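Local coordinates for CBS domain-containing protein (Thermoplasma acidophilum DSM 1728, PDB 1PVM) that is of unknown function but pairs two CBS domains with a zinc-ribbon-like domain that binds iron and probably zinc, at residues L55-S60 against V80-I85; I66-K71 against G168-F173; P84-K89 against N104-C109; C152-V157 against P178-E183. One frame throughout, in Å; residues are numbered along the deposited sequence.

In the fold
Read as one example of chemistry following place in a fold, the four contacts run from core to surface. Interactions 1 and 3 are buried, lie near the centre of the folded chain, share Pro84 and Ile85, and touch where Leu55 packs on Pro86 and Cys109; interaction 1 adds a beta bridge and an arginine with a bridging water to its apolar contacts, whereas interaction 3 is apolar across its segments. Interactions 2 and 4 lie toward the periphery and meet where Val172 and Phe173 pack on Glu183. Interaction 2, partly buried, joins the turn after helix 58-65 to the ribbon through direct and water-mediated bonds; interaction 4, at the surface, is organised by cysteine sulfurs around a metal.

Interaction 1: L55-S60 against V80-I85; sequences LLSERS and VMRKPI
A single antiparallel beta bridge ties the last strand of the first CBS domain's sheet to the irregular segment 80-85 that leads into strand 87-89. Leu55 and Arg82 form a hydrogen-bonded pair: Leu55 N gives to Arg82 O, in the carbonyl plane, and Arg82 N returns a straighter bond to Leu55 O at 2.8 Å, approaching from above that carbonyl plane. Apolar contacts continue the join on two sides of the bridge. Leu56, its CG anti to the backbone N, brings CD1 obliquely to within 3.8 Å of Val80 CG1, while Leu55 CB meets Ile85 CG1.

Arg82 bends at chi2 (-52°), which carries its guanidinium over the start of helix 58-65. One face of that group lies on Ser60 CA, 3.8 Å from Arg82 CZ, and Arg59 CG comes to the edge, 3.3 Å from Arg82 NH2. NH2 also donates to a water lying in the guanidinium plane, and this water is hydrogen-bonded to Ser57 OG. An alanine here would take away the guanidinium over Ser60 and the water's NH2 donor, and would probably leave the start of helix 58-65 less well covered and the water less firmly held.

In the next shell, Arg59 turns its own charged end away, to a salt bridge with Glu58 of the second subunit. Ser57 is the N-cap of helix 58-65, its OG accepting from Ser60 N. Ser60 replies in the other direction: with chi1 at 70°, its OG donates to an in-plane lone pair of Ser57 O at 2.7 Å.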
loop_
_atom_site.group_PDB
_atom_site.type_symbol
_atom_site.label_atom_id
_atom_site.label_comp_id
_atom_site.label_asym_id
_atom_site.label_seq_id
_atom_site.Cartn_x
_atom_site.Cartn_y
_atom_site.Cartn_z
ATOM N N LEU B 55 -0.836 11.902 -8.902
ATOM C CA LEU B 55 -0.523 10.485 -8.966
ATOM C C LEU B 55 -1.289 9.810 -7.831
ATOM O O LEU B 55 -1.187 10.219 -6.672
ATOM C CB LEU B 55 0.994 10.277 -8.813
ATOM C CG LEU B 55 1.595 8.957 -9.327
ATOM C CD1 LEU B 55 3.104 9.086 -9.410
ATOM C CD2 LEU B 55 1.207 7.801 -8.420
ATOM N N LEU B 56 -2.081 8.797 -8.174
ATOM C CA LEU B 56 -2.868 8.065 -7.180
ATOM C C LEU B 56 -2.114 6.800 -6.795
ATOM O O LEU B 56 -1.781 5.994 -7.656
ATOM C CB LEU B 56 -4.236 7.693 -7.756
ATOM C CG LEU B 56 -5.217 7.025 -6.785
ATOM C CD1 LEU B 56 -5.724 8.053 -5.777
ATOM C CD2 LEU B 56 -6.385 6.419 -7.559
ATOM N N SER B 57 -1.854 6.631 -5.499
ATOM C CA SER B 57 -1.122 5.473 -4.987
ATOM C C SER B 57 -1.891 4.795 -3.856
ATOM O O SER B 57 -2.887 5.324 -3.372
ATOM C CB SER B 57 0.240 5.915 -4.452
ATOM O OG SER B 57 0.083 6.751 -3.315
ATOM N N GLU B 58 -1.423 3.628 -3.426
ATOM C CA GLU B 58 -2.089 2.924 -2.333
ATOM C C GLU B 58 -2.087 3.773 -1.072
ATOM O O GLU B 58 -3.114 3.927 -0.411
ATOM C CB GLU B 58 -1.381 1.612 -2.003
ATOM C CG GLU B 58 -1.714 0.443 -2.888
ATOM C CD GLU B 58 -1.254 -0.869 -2.266
ATOM O OE1 GLU B 58 -0.033 -1.046 -2.065
ATOM O OE2 GLU B 58 -2.120 -1.716 -1.971
ATOM N N ARG B 59 -0.921 4.311 -0.734
ATOM C CA ARG B 59 -0.792 5.128 0.461
ATOM C C ARG B 59 -1.687 6.367 0.397
ATOM O O ARG B 59 -2.261 6.764 1.412
ATOM C CB ARG B 59 0.678 5.524 0.677
ATOM C CG ARG B 59 0.957 6.248 1.997
ATOM C CD ARG B 59 0.450 5.468 3.201
ATOM N NE ARG B 59 1.087 4.160 3.325
ATOM C CZ ARG B 59 2.336 3.965 3.740
ATOM N NH1 ARG B 59 3.098 4.996 4.081
ATOM N NH2 ARG B 59 2.821 2.732 3.809
ATOM N N SER B 60 -1.827 6.974 -0.783
ATOM C CA SER B 60 -2.675 8.164 -0.887
ATOM C C SER B 60 -4.116 7.803 -0.499
ATOM O O SER B 60 -4.815 8.593 0.128
ATOM C CB SER B 60 -2.631 8.764 -2.307
ATOM O OG SER B 60 -3.283 7.952 -3.271
ATOM N N VAL B 80 -7.852 12.801 -3.480
ATOM C CA VAL B 80 -6.995 11.792 -2.864
ATOM C C VAL B 80 -5.560 11.735 -3.380
ATOM O O VAL B 80 -4.623 11.553 -2.603
ATOM C CB VAL B 80 -7.638 10.393 -3.044
ATOM C CG1 VAL B 80 -6.812 9.329 -2.345
ATOM C CG2 VAL B 80 -9.060 10.412 -2.502
ATOM N N MET B 81 -5.402 11.887 -4.690
ATOM C CA MET B 81 -4.100 11.814 -5.349
ATOM C C MET B 81 -3.020 12.720 -4.780
ATOM O O MET B 81 -3.307 13.739 -4.155
ATOM C CB MET B 81 -4.264 12.172 -6.817
ATOM C CG MET B 81 -4.607 13.643 -7.019
ATOM S SD MET B 81 -5.095 14.004 -8.701
ATOM C CE MET B 81 -6.453 12.878 -8.863
ATOM N N ARG B 82 -1.767 12.339 -5.006
ATOM C CA ARG B 82 -0.649 13.175 -4.593
ATOM C C ARG B 82 -0.669 14.290 -5.639
ATOM O O ARG B 82 -0.698 14.014 -6.839
ATOM C CB ARG B 82 0.687 12.428 -4.708
ATOM C CG ARG B 82 0.777 11.124 -3.933
ATOM C CD ARG B 82 0.392 11.321 -2.493
ATOM N NE ARG B 82 0.812 10.213 -1.644
ATOM C CZ ARG B 82 0.542 10.146 -0.347
ATOM N NH1 ARG B 82 -0.150 11.118 0.232
ATOM N NH2 ARG B 82 0.979 9.124 0.377
ATOM N N LYS B 83 -0.665 15.541 -5.200
ATOM C CA LYS B 83 -0.678 16.654 -6.138
ATOM C C LYS B 83 0.088 17.836 -5.557
ATOM O O LYS B 83 0.022 18.085 -4.357
ATOM C CB LYS B 83 -2.124 17.057 -6.465
ATOM C CG LYS B 83 -2.963 17.530 -5.283
ATOM C CD LYS B 83 -4.407 17.779 -5.735
ATOM C CE LYS B 83 -5.298 18.276 -4.601
ATOM N NZ LYS B 83 -6.727 18.361 -5.035
ATOM N N PRO B 84 0.859 18.556 -6.394
ATOM C CA PRO B 84 1.063 18.341 -7.833
ATOM C C PRO B 84 1.720 16.983 -8.055
ATOM O O PRO B 84 2.285 16.408 -7.126
ATOM C CB PRO B 84 1.993 19.485 -8.237
ATOM C CG PRO B 84 1.769 20.519 -7.184
ATOM C CD PRO B 84 1.636 19.715 -5.930
ATOM N N ILE B 85 1.666 16.479 -9.281
ATOM C CA ILE B 85 2.245 15.172 -9.558
ATOM C C ILE B 85 3.718 15.075 -9.162
ATOM O O ILE B 85 4.531 15.918 -9.539
ATOM C CB ILE B 85 2.075 14.779 -11.064
ATOM C CG1 ILE B 85 2.498 13.321 -11.266
ATOM C CG2 ILE B 85 2.882 15.716 -11.966
ATOM C CD1 ILE B 85 2.086 12.736 -12.611
HETATM O O HOH W 1 2.545 7.812 -1.607
#

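Interaction 2: I66-K71 against G168-F173; sequences IPRNKK and GEIKVF
Arg68 reaches along the edge of the ribbon strand 170-175 as an extended chain. Its CB and CG pass Ile170 O, with CG 3.7 Å from that oxygen; CG stands anti to the carbonyl carbon (chi1 -79°), and the chain then runs straight to NE. At the tip, NH1 donates to a water that in turn donates to Lys171 O. NH2 comes to the edge of the Phe173 ring, 3.8 Å from Phe173 CD1, and has its hydrogen bond with Glu184 O.

Further bonds hold the two segments together beside it. Ile170 N donates to Pro67 O at 2.8 Å from well above the carbonyl plane, and Pro67 CB packs on Ile170 CD1 at 3.5 Å. Asn69 ND2 gives an almost straight bond (174°) to the anti lone pair of Glu169 OE2, and ND2 also binds Asp73 of the second subunit. An alanine at Glu169 would remove OE2, which accepts from the Asn69 amide and from a water shared with Asn69 O, and would probably loosen the turn from the ribbon.

The contact joins the 3-10 turn following helix 58-65 to the hairpin of strands 160-164 and 170-175, where Phe173 packs on Leu160 and Pro162.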
loop_
_atom_site.group_PDB
_atom_site.type_symbol
_atom_site.label_atom_id
_atom_site.label_comp_id
_atom_site.label_asym_id
_atom_site.label_seq_id
_atom_site.Cartn_x
_atom_site.Cartn_y
_atom_site.Cartn_z
ATOM N N ILE B 66 -9.551 6.942 3.106
ATOM C CA ILE B 66 -10.178 6.268 4.235
ATOM C C ILE B 66 -10.609 7.219 5.362
ATOM O O ILE B 66 -11.723 7.107 5.869
ATOM C CB ILE B 66 -9.262 5.162 4.811
ATOM C CG1 ILE B 66 -8.944 4.117 3.729
ATOM C CG2 ILE B 66 -9.942 4.482 5.993
ATOM C CD1 ILE B 66 -10.136 3.317 3.238
ATOM N N PRO B 67 -9.746 8.176 5.759
ATOM C CA PRO B 67 -10.124 9.100 6.838
ATOM C C PRO B 67 -11.358 9.975 6.588
ATOM O O PRO B 67 -11.909 10.544 7.528
ATOM C CB PRO B 67 -8.856 9.923 7.048
ATOM C CG PRO B 67 -7.761 8.944 6.685
ATOM C CD PRO B 67 -8.320 8.336 5.418
ATOM N N ARG B 68 -11.789 10.087 5.336
ATOM C CA ARG B 68 -12.979 10.881 5.016
ATOM C C ARG B 68 -14.246 10.097 5.370
ATOM O O ARG B 68 -15.337 10.667 5.478
ATOM C CB ARG B 68 -13.010 11.240 3.524
ATOM C CG ARG B 68 -12.105 12.395 3.128
ATOM C CD ARG B 68 -12.163 12.634 1.625
ATOM N NE ARG B 68 -11.389 13.802 1.211
ATOM C CZ ARG B 68 -11.808 15.060 1.306
ATOM N NH1 ARG B 68 -13.008 15.334 1.802
ATOM N NH2 ARG B 68 -11.020 16.050 0.902
ATOM N N ASN B 69 -14.095 8.786 5.531
ATOM C CA ASN B 69 -15.206 7.907 5.877
ATOM C C ASN B 69 -16.403 8.054 4.935
ATOM O O ASN B 69 -17.521 8.353 5.365
ATOM C CB ASN B 69 -15.633 8.156 7.329
ATOM C CG ASN B 69 -16.598 7.108 7.839
ATOM O OD1 ASN B 69 -16.576 5.960 7.399
ATOM N ND2 ASN B 69 -17.442 7.491 8.786
ATOM N N LYS B 70 -16.158 7.836 3.648
ATOM C CA LYS B 70 -17.192 7.924 2.623
ATOM C C LYS B 70 -17.064 6.686 1.754
ATOM O O LYS B 70 -16.019 6.035 1.746
ATOM C CB LYS B 70 -16.973 9.152 1.729
ATOM C CG LYS B 70 -16.885 10.486 2.449
ATOM C CD LYS B 70 -18.221 10.882 3.021
ATOM C CE LYS B 70 -18.115 12.191 3.771
ATOM N NZ LYS B 70 -19.426 12.565 4.362
ATOM N N LYS B 71 -18.120 6.364 1.016
ATOM C CA LYS B 71 -18.078 5.218 0.116
ATOM C C LYS B 71 -17.097 5.546 -1.007
ATOM O O LYS B 71 -16.990 6.699 -1.430
ATOM C CB LYS B 71 -19.456 4.958 -0.494
ATOM C CG LYS B 71 -20.518 4.543 0.507
ATOM C CD LYS B 71 -21.899 4.515 -0.136
ATOM C CE LYS B 71 -21.950 3.537 -1.295
ATOM N NZ LYS B 71 -23.305 3.479 -1.913
ATOM N N GLY B 168 -12.871 12.086 14.162
ATOM C CA GLY B 168 -11.561 11.833 13.595
ATOM C C GLY B 168 -11.644 11.785 12.079
ATOM O O GLY B 168 -10.677 11.434 11.401
ATOM N N GLU B 169 -12.806 12.128 11.533
ATOM C CA GLU B 169 -12.982 12.125 10.084
ATOM C C GLU B 169 -12.349 13.369 9.494
ATOM O O GLU B 169 -12.396 14.440 10.102
ATOM C CB GLU B 169 -14.466 12.147 9.701
ATOM C CG GLU B 169 -15.333 11.038 10.278
ATOM C CD GLU B 169 -16.804 11.252 9.959
ATOM O OE1 GLU B 169 -17.290 12.396 10.113
ATOM O OE2 GLU B 169 -17.482 10.284 9.559
ATOM N N ILE B 170 -11.751 13.234 8.315
ATOM C CA ILE B 170 -11.184 14.391 7.640
ATOM C C ILE B 170 -12.376 15.035 6.942
ATOM O O ILE B 170 -12.958 14.447 6.026
ATOM C CB ILE B 170 -10.133 13.998 6.573
ATOM C CG1 ILE B 170 -8.850 13.530 7.259
ATOM C CG2 ILE B 170 -9.842 15.186 5.661
ATOM C CD1 ILE B 170 -7.740 13.168 6.302
ATOM N N LYS B 171 -12.762 16.225 7.393
ATOM C CA LYS B 171 -13.889 16.920 6.788
ATOM C C LYS B 171 -13.493 17.513 5.445
ATOM O O LYS B 171 -14.208 17.376 4.456
ATOM C CB LYS B 171 -14.398 18.024 7.716
ATOM C CG LYS B 171 -15.670 17.654 8.449
ATOM C CD LYS B 171 -16.754 17.289 7.451
ATOM C CE LYS B 171 -18.059 16.968 8.130
ATOM N NZ LYS B 171 -19.030 16.426 7.156
ATOM N N VAL B 172 -12.345 18.177 5.429
ATOM C CA VAL B 172 -11.812 18.787 4.218
ATOM C C VAL B 172 -10.318 18.939 4.420
ATOM O O VAL B 172 -9.802 18.708 5.514
ATOM C CB VAL B 172 -12.361 20.237 3.973
ATOM C CG1 VAL B 172 -13.876 20.242 3.876
ATOM C CG2 VAL B 172 -11.890 21.167 5.085
ATOM N N PHE B 173 -9.630 19.301 3.345
ATOM C CA PHE B 173 -8.212 19.605 3.409
ATOM C C PHE B 173 -8.287 21.086 3.085
ATOM O O PHE B 173 -8.922 21.485 2.106
ATOM C CB PHE B 173 -7.397 18.843 2.360
ATOM C CG PHE B 173 -6.902 17.507 2.843
ATOM C CD1 PHE B 173 -7.696 16.369 2.721
ATOM C CD2 PHE B 173 -5.667 17.397 3.475
ATOM C CE1 PHE B 173 -7.272 15.141 3.226
ATOM C CE2 PHE B 173 -5.236 16.168 3.984
ATOM C CZ PHE B 173 -6.047 15.041 3.857
HETATM O O HOH W 2 -15.383 13.349 5.678
HETATM O O HOH W 3 -14.863 17.189 1.632
HETATM O O HOH W 4 -18.858 10.590 6.686
HETATM O O HOH W 5 -18.850 15.274 4.519
#

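Interaction 3: P84-K89 against N104-C109; sequences PIPKVK and NGLERC
The Glu107 carboxylate meets the Arg108 guanidinium edge-on, close to its plane, at the start of strand 108-112. That strand closes a right-handed beta-alpha-beta crossover of the second CBS domain, in which strand 87-89 runs through helix 94-104 into the parallel strand 108-112. The grip on the carboxylate is side-on: Arg108 NE donates to Glu107 OE2 at 2.8 Å and Arg108 NH2 to Glu107 OE1 at 3.0 Å, each bond using a syn lone pair. This salt bridge joins neighbours in sequence, and Arg108 directs its CB away from segment 84-89.

The long-range contact itself is apolar. Pro86 and Leu106 cross at about a right angle, and Leu106 CD1 presses on Pro86 CB at 3.4 Å, tighter than usual carbon-carbon contact. The leucine gets there with CG anti to its carbonyl carbon (chi1 -58°) and an extended chi2. Cys109 fills the next position along, its CB 4.0 Å from Pro86 CB.

Beyond these residues, Tyr100 and Leu101 of helix 94-104 cover the contact: Tyr100 lies on Pro86 and Val88, Leu101 on Leu106 and Cys109. That helix closes in a Schellman motif, with Gly105 at positive phi releasing the chain toward the strand. Backbone pairing of the two strands runs from Pro86 and Val88 to Ala110, and from Val88 to Val112. At the far end of the apolar row, with its sulfur in the crowded position between backbone N and carbonyl carbon, Cys109 SG faces both methyls of Val88, 3.9 Å from Val88 CG1 and 4.0 Å from Val88 CG2.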
loop_
_atom_site.group_PDB
_atom_site.type_symbol
_atom_site.label_atom_id
_atom_site.label_comp_id
_atom_site.label_asym_id
_atom_site.label_seq_id
_atom_site.Cartn_x
_atom_site.Cartn_y
_atom_site.Cartn_z
ATOM N N PRO B 84 0.859 18.556 -6.394
ATOM C CA PRO B 84 1.063 18.341 -7.833
ATOM C C PRO B 84 1.720 16.983 -8.055
ATOM O O PRO B 84 2.285 16.408 -7.126
ATOM C CB PRO B 84 1.993 19.485 -8.237
ATOM C CG PRO B 84 1.769 20.519 -7.184
ATOM C CD PRO B 84 1.636 19.715 -5.930
ATOM N N ILE B 85 1.666 16.479 -9.281
ATOM C CA ILE B 85 2.245 15.172 -9.558
ATOM C C ILE B 85 3.718 15.075 -9.162
ATOM O O ILE B 85 4.531 15.918 -9.539
ATOM C CB ILE B 85 2.075 14.779 -11.064
ATOM C CG1 ILE B 85 2.498 13.321 -11.266
ATOM C CG2 ILE B 85 2.882 15.716 -11.966
ATOM C CD1 ILE B 85 2.086 12.736 -12.611
ATOM N N PRO B 86 4.068 14.063 -8.346
ATOM C CA PRO B 86 5.465 13.884 -7.924
ATOM C C PRO B 86 6.234 13.468 -9.171
ATOM O O PRO B 86 5.768 12.614 -9.926
ATOM C CB PRO B 86 5.383 12.747 -6.907
ATOM C CG PRO B 86 3.993 12.872 -6.354
ATOM C CD PRO B 86 3.167 13.182 -7.583
ATOM N N LYS B 87 7.405 14.048 -9.402
ATOM C CA LYS B 87 8.131 13.690 -10.610
ATOM C C LYS B 87 9.622 13.991 -10.594
ATOM O O LYS B 87 10.098 14.821 -9.816
ATOM C CB LYS B 87 7.489 14.402 -11.803
ATOM C CG LYS B 87 7.638 15.920 -11.768
ATOM C CD LYS B 87 6.785 16.586 -12.843
ATOM C CE LYS B 87 7.189 18.037 -13.054
ATOM N NZ LYS B 87 7.178 18.804 -11.790
ATOM N N VAL B 88 10.347 13.291 -11.463
ATOM C CA VAL B 88 11.786 13.474 -11.632
ATOM C C VAL B 88 12.040 13.509 -13.140
ATOM O O VAL B 88 11.221 13.019 -13.920
ATOM C CB VAL B 88 12.612 12.308 -11.020
ATOM C CG1 VAL B 88 12.412 12.255 -9.515
ATOM C CG2 VAL B 88 12.226 10.983 -11.671
ATOM N N LYS B 89 13.155 14.103 -13.551
ATOM C CA LYS B 89 13.497 14.171 -14.967
ATOM C C LYS B 89 14.012 12.825 -15.457
ATOM O O LYS B 89 14.634 12.072 -14.702
ATOM C CB LYS B 89 14.545 15.255 -15.214
ATOM C CG LYS B 89 13.974 16.660 -15.185
ATOM C CD LYS B 89 13.007 16.872 -16.350
ATOM C CE LYS B 89 12.379 18.263 -16.327
ATOM N NZ LYS B 89 11.516 18.514 -17.522
ATOM N N ASN B 104 10.451 12.942 0.007
ATOM C CA ASN B 104 9.005 13.117 -0.010
ATOM C C ASN B 104 8.192 11.969 0.583
ATOM O O ASN B 104 6.962 12.001 0.550
ATOM C CB ASN B 104 8.554 13.369 -1.452
ATOM C CG ASN B 104 9.004 14.719 -1.973
ATOM O OD1 ASN B 104 8.428 15.748 -1.624
ATOM N ND2 ASN B 104 10.050 14.725 -2.796
ATOM N N GLY B 105 8.871 10.965 1.127
ATOM C CA GLY B 105 8.173 9.827 1.703
ATOM C C GLY B 105 7.423 9.002 0.667
ATOM O O GLY B 105 6.458 8.309 0.991
ATOM N N LEU B 106 7.875 9.063 -0.579
ATOM C CA LEU B 106 7.229 8.329 -1.673
ATOM C C LEU B 106 7.917 7.004 -2.006
ATOM O O LEU B 106 9.095 6.812 -1.702
ATOM C CB LEU B 106 7.225 9.191 -2.943
ATOM C CG LEU B 106 6.547 10.560 -2.904
ATOM C CD1 LEU B 106 6.911 11.348 -4.162
ATOM C CD2 LEU B 106 5.041 10.388 -2.780
ATOM N N GLU B 107 7.176 6.092 -2.629
ATOM C CA GLU B 107 7.764 4.831 -3.064
ATOM C C GLU B 107 7.666 4.735 -4.591
ATOM O O GLU B 107 8.074 3.746 -5.198
ATOM C CB GLU B 107 7.106 3.627 -2.370
ATOM C CG GLU B 107 5.595 3.647 -2.283
ATOM C CD GLU B 107 4.924 3.233 -3.572
ATOM O OE1 GLU B 107 5.313 2.186 -4.135
ATOM O OE2 GLU B 107 3.997 3.945 -4.010
ATOM N N ARG B 108 7.133 5.795 -5.202
ATOM C CA ARG B 108 7.016 5.889 -6.658
ATOM C C ARG B 108 6.723 7.326 -7.076
ATOM O O ARG B 108 6.244 8.126 -6.278
ATOM C CB ARG B 108 5.913 4.970 -7.188
ATOM C CG ARG B 108 4.480 5.433 -6.948
ATOM C CD ARG B 108 3.521 4.335 -7.406
ATOM N NE ARG B 108 3.727 3.114 -6.626
ATOM C CZ ARG B 108 3.520 1.876 -7.065
ATOM N NH1 ARG B 108 3.094 1.652 -8.303
ATOM N NH2 ARG B 108 3.747 0.854 -6.255
ATOM N N CYS B 109 7.024 7.651 -8.328
ATOM C CA CYS B 109 6.766 8.984 -8.851
ATOM C C CYS B 109 6.776 8.920 -10.366
ATOM O O CYS B 109 7.188 7.919 -10.948
ATOM C CB CYS B 109 7.826 9.983 -8.364
ATOM S SG CYS B 109 9.492 9.729 -9.030
#

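Interaction 4: C152-V157 against P178-E183; sequences CPKCGV and PACDYE. With HG (mercury (II) ion), chain D.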
loop_
_atom_site.group_PDB
_atom_site.type_symbol
_atom_site.label_atom_id
_atom_site.label_comp_id
_atom_site.label_asym_id
_atom_site.label_seq_id
_atom_site.Cartn_x
_atom_site.Cartn_y
_atom_site.Cartn_z
ATOM N N CYS B 152 -2.052 23.317 -2.860
ATOM C CA CYS B 152 -3.355 23.821 -3.268
ATOM C C CYS B 152 -3.485 24.049 -4.770
ATOM O O CYS B 152 -2.652 24.720 -5.372
ATOM C CB CYS B 152 -3.636 25.130 -2.542
ATOM S SG CYS B 152 -5.234 25.830 -2.956
ATOM N N PRO B 153 -4.544 23.501 -5.392
ATOM C CA PRO B 153 -4.747 23.671 -6.833
ATOM C C PRO B 153 -5.237 25.074 -7.205
ATOM O O PRO B 153 -5.197 25.460 -8.372
ATOM C CB PRO B 153 -5.777 22.594 -7.161
ATOM C CG PRO B 153 -6.615 22.573 -5.934
ATOM C CD PRO B 153 -5.593 22.640 -4.816
ATOM N N LYS B 154 -5.695 25.830 -6.209
ATOM C CA LYS B 154 -6.194 27.180 -6.451
ATOM C C LYS B 154 -5.079 28.222 -6.549
ATOM O O LYS B 154 -5.043 29.003 -7.499
ATOM C CB LYS B 154 -7.184 27.585 -5.353
ATOM C CG LYS B 154 -7.835 28.944 -5.577
ATOM C CD LYS B 154 -8.795 29.288 -4.452
ATOM C CE LYS B 154 -9.468 30.627 -4.684
ATOM N NZ LYS B 154 -10.437 30.937 -3.592
ATOM N N CYS B 155 -4.172 28.238 -5.577
ATOM C CA CYS B 155 -3.077 29.203 -5.589
ATOM C C CYS B 155 -1.751 28.543 -5.954
ATOM O O CYS B 155 -0.776 29.226 -6.277
ATOM C CB CYS B 155 -2.957 29.900 -4.228
ATOM S SG CYS B 155 -2.397 28.847 -2.862
ATOM N N GLY B 156 -1.720 27.214 -5.886
ATOM C CA GLY B 156 -0.520 26.466 -6.227
ATOM C C GLY B 156 0.635 26.513 -5.241
ATOM O O GLY B 156 1.587 25.749 -5.375
ATOM N N VAL B 157 0.566 27.392 -4.249
ATOM C CA VAL B 157 1.653 27.506 -3.280
ATOM C C VAL B 157 1.299 27.050 -1.867
ATOM O O VAL B 157 2.178 26.650 -1.099
ATOM C CB VAL B 157 2.165 28.956 -3.196
ATOM C CG1 VAL B 157 2.845 29.334 -4.488
ATOM C CG2 VAL B 157 1.011 29.895 -2.922
ATOM N N PRO B 178 -2.470 32.024 3.772
ATOM C CA PRO B 178 -3.309 33.052 4.402
ATOM C C PRO B 178 -4.126 33.852 3.391
ATOM O O PRO B 178 -5.307 34.124 3.611
ATOM C CB PRO B 178 -2.291 33.926 5.133
ATOM C CG PRO B 178 -1.212 32.955 5.487
ATOM C CD PRO B 178 -1.069 32.161 4.207
ATOM N N ALA B 179 -3.487 34.216 2.283
ATOM C CA ALA B 179 -4.135 34.997 1.237
ATOM C C ALA B 179 -5.108 34.177 0.406
ATOM O O ALA B 179 -5.779 34.716 -0.473
ATOM C CB ALA B 179 -3.083 35.625 0.330
ATOM N N CYS B 180 -5.189 32.878 0.677
ATOM C CA CYS B 180 -6.096 32.024 -0.080
ATOM C C CYS B 180 -7.189 31.388 0.750
ATOM O O CYS B 180 -6.982 31.002 1.901
ATOM C CB CYS B 180 -5.338 30.909 -0.799
ATOM S SG CYS B 180 -6.426 29.898 -1.844
ATOM N N ASP B 181 -8.357 31.270 0.132
ATOM C CA ASP B 181 -9.519 30.673 0.761
ATOM C C ASP B 181 -9.922 29.468 -0.082
ATOM O O ASP B 181 -10.730 29.589 -1.000
ATOM C CB ASP B 181 -10.658 31.694 0.808
ATOM C CG ASP B 181 -11.902 31.154 1.479
ATOM O OD1 ASP B 181 -11.806 30.711 2.645
ATOM O OD2 ASP B 181 -12.978 31.180 0.841
ATOM N N TYR B 182 -9.332 28.315 0.213
ATOM C CA TYR B 182 -9.648 27.098 -0.519
ATOM C C TYR B 182 -9.765 25.906 0.419
ATOM O O TYR B 182 -8.927 25.713 1.292
ATOM C CB TYR B 182 -8.574 26.792 -1.566
ATOM C CG TYR B 182 -8.879 25.555 -2.382
ATOM C CD1 TYR B 182 -9.783 25.604 -3.443
ATOM C CD2 TYR B 182 -8.297 24.323 -2.069
ATOM C CE1 TYR B 182 -10.106 24.459 -4.174
ATOM C CE2 TYR B 182 -8.613 23.168 -2.793
ATOM C CZ TYR B 182 -9.519 23.245 -3.844
ATOM O OH TYR B 182 -9.846 22.118 -4.564
ATOM N N GLU B 183 -10.813 25.115 0.215
ATOM C CA GLU B 183 -11.083 23.908 0.992
ATOM C C GLU B 183 -11.648 22.885 0.018
ATOM O O GLU B 183 -12.331 23.255 -0.931
ATOM C CB GLU B 183 -12.139 24.169 2.080
ATOM C CG GLU B 183 -11.652 24.915 3.310
ATOM C CD GLU B 183 -12.691 24.940 4.427
ATOM O OE1 GLU B 183 -12.375 25.461 5.518
ATOM O OE2 GLU B 183 -13.820 24.438 4.219
HETATM HG HG HG D . -4.684 28.035 -1.880
HETATM O O HOH W 6 -8.887 32.961 -2.052
#
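Four cysteines close a zinc-ribbon-like site here, occupied in this crystal by mercury and in another structure of the protein by iron(II). A CxxC pair supplies two sulfurs, Cys152 SG at 2.5 Å and Cys155 SG at 2.6 Å from HG; Cys180 SG binds HG from across the contact, and Cys175 from strand 170-175 completes the set. Cys152 and Cys180 both hold SG anti to the backbone N, whereas Cys155 takes the crowded position (chi1 69°). Val157 N donates to Cys155 SG, and Lys154 N gives a weak bond to Cys152 SG; such N-H groups would probably ease the charge on the thiolates.

The packed side gathers around Tyr182. Cys152 SG stands 3.5 Å from Tyr182 CD2 in an oblique sulfur-aromatic contact, Pro153 crosses the hydroxyl end of the ring at about a right angle, and Lys154 CB meets CD1. The tyrosine hydroxyl is bonded to Glu184.

Toward solvent the contact loosens to one long side chain. Lys154 extends fully past Cys180, its CD 3.6 Å from Cys180 SG, and shares a water with Asp181 N. Its tip, Lys154 NZ, donates to Asp181 O at 2.9 Å from above the carbonyl plane.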